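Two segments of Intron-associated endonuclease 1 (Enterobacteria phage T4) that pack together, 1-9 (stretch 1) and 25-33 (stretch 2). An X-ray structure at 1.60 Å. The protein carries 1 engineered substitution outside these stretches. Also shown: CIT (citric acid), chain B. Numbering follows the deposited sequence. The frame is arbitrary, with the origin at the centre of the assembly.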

# COMPACT_ATOMS: atom_id res chain seq x y z
N MET A 1 16.78 8.40 2.03
CA MET A 1 15.51 7.62 1.91
C MET A 1 14.85 7.41 3.26
O MET A 1 15.52 7.39 4.29
CB MET A 1 15.78 6.25 1.28
CG MET A 1 16.33 6.27 -0.13
SD MET A 1 16.52 4.60 -0.78
CE MET A 1 17.19 4.94 -2.40
N LYS A 2 13.53 7.25 3.25
CA LYS A 2 12.78 7.00 4.48
C LYS A 2 11.98 5.72 4.24
O LYS A 2 11.23 5.63 3.26
CB LYS A 2 11.88 8.19 4.81
CG LYS A 2 10.94 8.62 3.71
CD LYS A 2 10.32 9.98 4.05
CE LYS A 2 9.66 9.97 5.42
NZ LYS A 2 9.11 11.31 5.80
N SER A 3 12.15 4.75 5.12
CA SER A 3 11.49 3.46 4.99
C SER A 3 10.48 3.12 6.07
O SER A 3 10.42 3.78 7.11
CB SER A 3 12.55 2.35 4.95
OG SER A 3 13.31 2.35 6.15
N GLY A 4 9.69 2.08 5.82
CA GLY A 4 8.71 1.67 6.79
C GLY A 4 7.43 1.17 6.18
O GLY A 4 7.40 0.73 5.02
N ILE A 5 6.36 1.24 6.96
CA ILE A 5 5.04 0.80 6.54
C ILE A 5 4.19 2.02 6.20
O ILE A 5 4.25 3.03 6.90
CB ILE A 5 4.34 0.00 7.66
CG1 ILE A 5 5.29 -1.07 8.21
CG2 ILE A 5 3.05 -0.61 7.14
CD1 ILE A 5 5.77 -2.07 7.17
N TYR A 6 3.40 1.91 5.14
CA TYR A 6 2.56 3.02 4.73
C TYR A 6 1.17 2.55 4.35
O TYR A 6 0.91 1.36 4.24
CB TYR A 6 3.20 3.72 3.52
CG TYR A 6 3.30 2.81 2.31
CD1 TYR A 6 2.19 2.61 1.47
CD2 TYR A 6 4.46 2.11 2.03
CE1 TYR A 6 2.25 1.73 0.40
CE2 TYR A 6 4.54 1.22 0.96
CZ TYR A 6 3.43 1.04 0.15
OH TYR A 6 3.49 0.15 -0.89
N GLN A 7 0.27 3.51 4.15
CA GLN A 7 -1.08 3.20 3.71
C GLN A 7 -1.41 4.13 2.55
O GLN A 7 -0.93 5.27 2.49
CB GLN A 7 -2.10 3.41 4.84
CG GLN A 7 -2.26 4.86 5.30
CD GLN A 7 -3.38 5.05 6.30
OE1 GLN A 7 -3.57 6.15 6.84
NE2 GLN A 7 -4.15 4.00 6.55
N ILE A 8 -2.20 3.62 1.61
CA ILE A 8 -2.66 4.39 0.46
C ILE A 8 -4.17 4.34 0.67
O ILE A 8 -4.77 3.27 0.57
CB ILE A 8 -2.28 3.74 -0.88
CG1 ILE A 8 -0.76 3.72 -1.03
CG2 ILE A 8 -2.92 4.52 -2.04
CD1 ILE A 8 -0.26 3.09 -2.32
N LYS A 9 -4.77 5.48 0.99
CA LYS A 9 -6.20 5.52 1.27
C LYS A 9 -7.05 6.22 0.22
O LYS A 9 -6.75 7.32 -0.23
CB LYS A 9 -6.42 6.19 2.63
CG LYS A 9 -7.88 6.29 3.06
CD LYS A 9 -8.00 6.72 4.52
CE LYS A 9 -7.38 8.09 4.78
NZ LYS A 9 -7.57 8.54 6.19
C1 CIT B . 5.26 -4.77 -3.36
O1 CIT B . 6.08 -3.85 -2.98
O2 CIT B . 5.31 -5.19 -4.57
C2 CIT B . 4.26 -5.29 -2.29
C3 CIT B . 3.95 -4.44 -1.03
O7 CIT B . 5.12 -4.48 -0.12
C4 CIT B . 2.74 -4.93 -0.27
C5 CIT B . 2.72 -6.36 0.10
O3 CIT B . 3.29 -6.86 1.05
O4 CIT B . 2.07 -7.14 -0.61
C6 CIT B . 3.81 -2.91 -1.26
O5 CIT B . 2.99 -2.62 -2.19
O6 CIT B . 4.55 -2.23 -0.52
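Stretch 2 25-33: EKRWKRHFK

Residues 25-33 form one continuous α-helix, part of a longer one, held by backbone i to i+4 hydrogen bonds such as H31 N to R27 O (3.0 Å). It lies across the strand formed by residues 4-9, running in broadly the same direction: the two axes cross at -37° and approach to 10.6 Å. The backbones come into register at I8 and W28, whose CA atoms are 8.3 Å apart, so side chains must fill the space between them.

Strand alternation turns Y6 and I8 toward the helix and Q7 away. Y6, with chi1 in the p well, is the main point of contact. W28 leaves the helix sideways in an m rotamer, but its indole swings in and directs its edge at the face of the Y6 ring; W28 NE1 lies 3.3 Å from Y6 CD1, with the ring planes at 82°. Y6 OH reaches H31 NE2 in a 2.7 Å hydrogen bond and lies 3.6 Å from R27 CG. One turn of helix separates R27 from H31, which lets both meet this hydroxyl. I8 packs next along the strand, its CD1 over the face of the H31 imidazole, 3.5 Å from H31 CD2, while I8 CG2 touches F32 CZ more loosely at 4.4 Å.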

# COMPACT_ATOMS: atom_id res chain seq x y z
N GLU A 25 8.36 7.95 -0.75
CA GLU A 25 8.06 8.78 -1.91
C GLU A 25 8.19 8.05 -3.24
O GLU A 25 7.32 8.14 -4.10
CB GLU A 25 8.96 10.02 -1.92
CG GLU A 25 8.30 11.26 -2.48
CD GLU A 25 7.11 11.72 -1.64
OE1 GLU A 25 7.30 12.01 -0.45
OE2 GLU A 25 5.98 11.78 -2.18
N LYS A 26 9.29 7.32 -3.41
CA LYS A 26 9.51 6.60 -4.66
C LYS A 26 8.58 5.41 -4.81
O LYS A 26 8.12 5.12 -5.92
CB LYS A 26 10.97 6.16 -4.75
CG LYS A 26 11.90 7.34 -4.94
CD LYS A 26 13.36 6.94 -4.98
CE LYS A 26 14.21 8.17 -5.24
NZ LYS A 26 15.66 7.87 -5.21
N ARG A 27 8.27 4.73 -3.71
CA ARG A 27 7.37 3.59 -3.79
C ARG A 27 5.99 4.05 -4.23
O ARG A 27 5.33 3.41 -5.05
CB ARG A 27 7.26 2.87 -2.44
CG ARG A 27 6.41 1.60 -2.52
CD ARG A 27 7.11 0.54 -3.34
NE ARG A 27 6.28 -0.62 -3.66
CZ ARG A 27 5.45 -0.69 -4.70
NH1 ARG A 27 5.31 0.34 -5.53
NH2 ARG A 27 4.78 -1.81 -4.93
N TRP A 28 5.54 5.18 -3.67
CA TRP A 28 4.23 5.71 -4.00
C TRP A 28 4.17 6.14 -5.46
O TRP A 28 3.16 5.93 -6.13
CB TRP A 28 3.89 6.90 -3.09
CG TRP A 28 3.79 6.54 -1.64
CD1 TRP A 28 3.51 5.31 -1.12
CD2 TRP A 28 3.94 7.42 -0.52
NE1 TRP A 28 3.48 5.37 0.26
CE2 TRP A 28 3.74 6.65 0.65
CE3 TRP A 28 4.22 8.79 -0.39
CZ2 TRP A 28 3.81 7.21 1.94
CZ3 TRP A 28 4.30 9.34 0.89
CH2 TRP A 28 4.09 8.55 2.03
N LYS A 29 5.25 6.73 -5.95
CA LYS A 29 5.30 7.15 -7.34
C LYS A 29 5.19 5.93 -8.23
O LYS A 29 4.50 5.95 -9.25
CB LYS A 29 6.62 7.88 -7.64
CG LYS A 29 6.72 9.26 -7.03
CD LYS A 29 7.95 9.99 -7.53
CE LYS A 29 8.01 11.42 -7.00
NZ LYS A 29 9.15 12.18 -7.58
N ARG A 30 5.85 4.85 -7.82
CA ARG A 30 5.82 3.61 -8.60
C ARG A 30 4.42 3.01 -8.65
O ARG A 30 4.01 2.47 -9.68
CB ARG A 30 6.80 2.59 -8.03
CG ARG A 30 6.77 1.25 -8.75
CD ARG A 30 8.12 0.56 -8.71
NE ARG A 30 8.55 0.23 -7.36
CZ ARG A 30 8.32 -0.94 -6.77
NH1 ARG A 30 7.66 -1.90 -7.40
NH2 ARG A 30 8.77 -1.16 -5.54
N HIS A 31 3.69 3.10 -7.54
CA HIS A 31 2.33 2.57 -7.50
C HIS A 31 1.45 3.22 -8.55
O HIS A 31 0.72 2.53 -9.26
CB HIS A 31 1.70 2.83 -6.13
CG HIS A 31 2.02 1.78 -5.11
ND1 HIS A 31 1.65 0.46 -5.25
CD2 HIS A 31 2.66 1.86 -3.92
CE1 HIS A 31 2.03 -0.22 -4.19
NE2 HIS A 31 2.65 0.60 -3.37
N PHE A 32 1.50 4.54 -8.63
CA PHE A 32 0.66 5.23 -9.59
C PHE A 32 1.12 5.07 -11.03
O PHE A 32 0.30 5.08 -11.94
CB PHE A 32 0.52 6.70 -9.17
CG PHE A 32 -0.16 6.87 -7.85
CD1 PHE A 32 -1.47 6.42 -7.67
CD2 PHE A 32 0.51 7.42 -6.76
CE1 PHE A 32 -2.09 6.51 -6.42
CE2 PHE A 32 -0.11 7.52 -5.51
CZ PHE A 32 -1.41 7.06 -5.34
N LYS A 33 2.43 4.91 -11.24
CA LYS A 33 2.92 4.68 -12.60
C LYS A 33 2.38 3.32 -13.04
O LYS A 33 1.97 3.14 -14.19
CB LYS A 33 4.44 4.66 -12.64
CG LYS A 33 5.09 6.03 -12.56
CD LYS A 33 6.58 5.94 -12.82
CE LYS A 33 7.24 7.31 -12.81
NZ LYS A 33 8.70 7.22 -13.10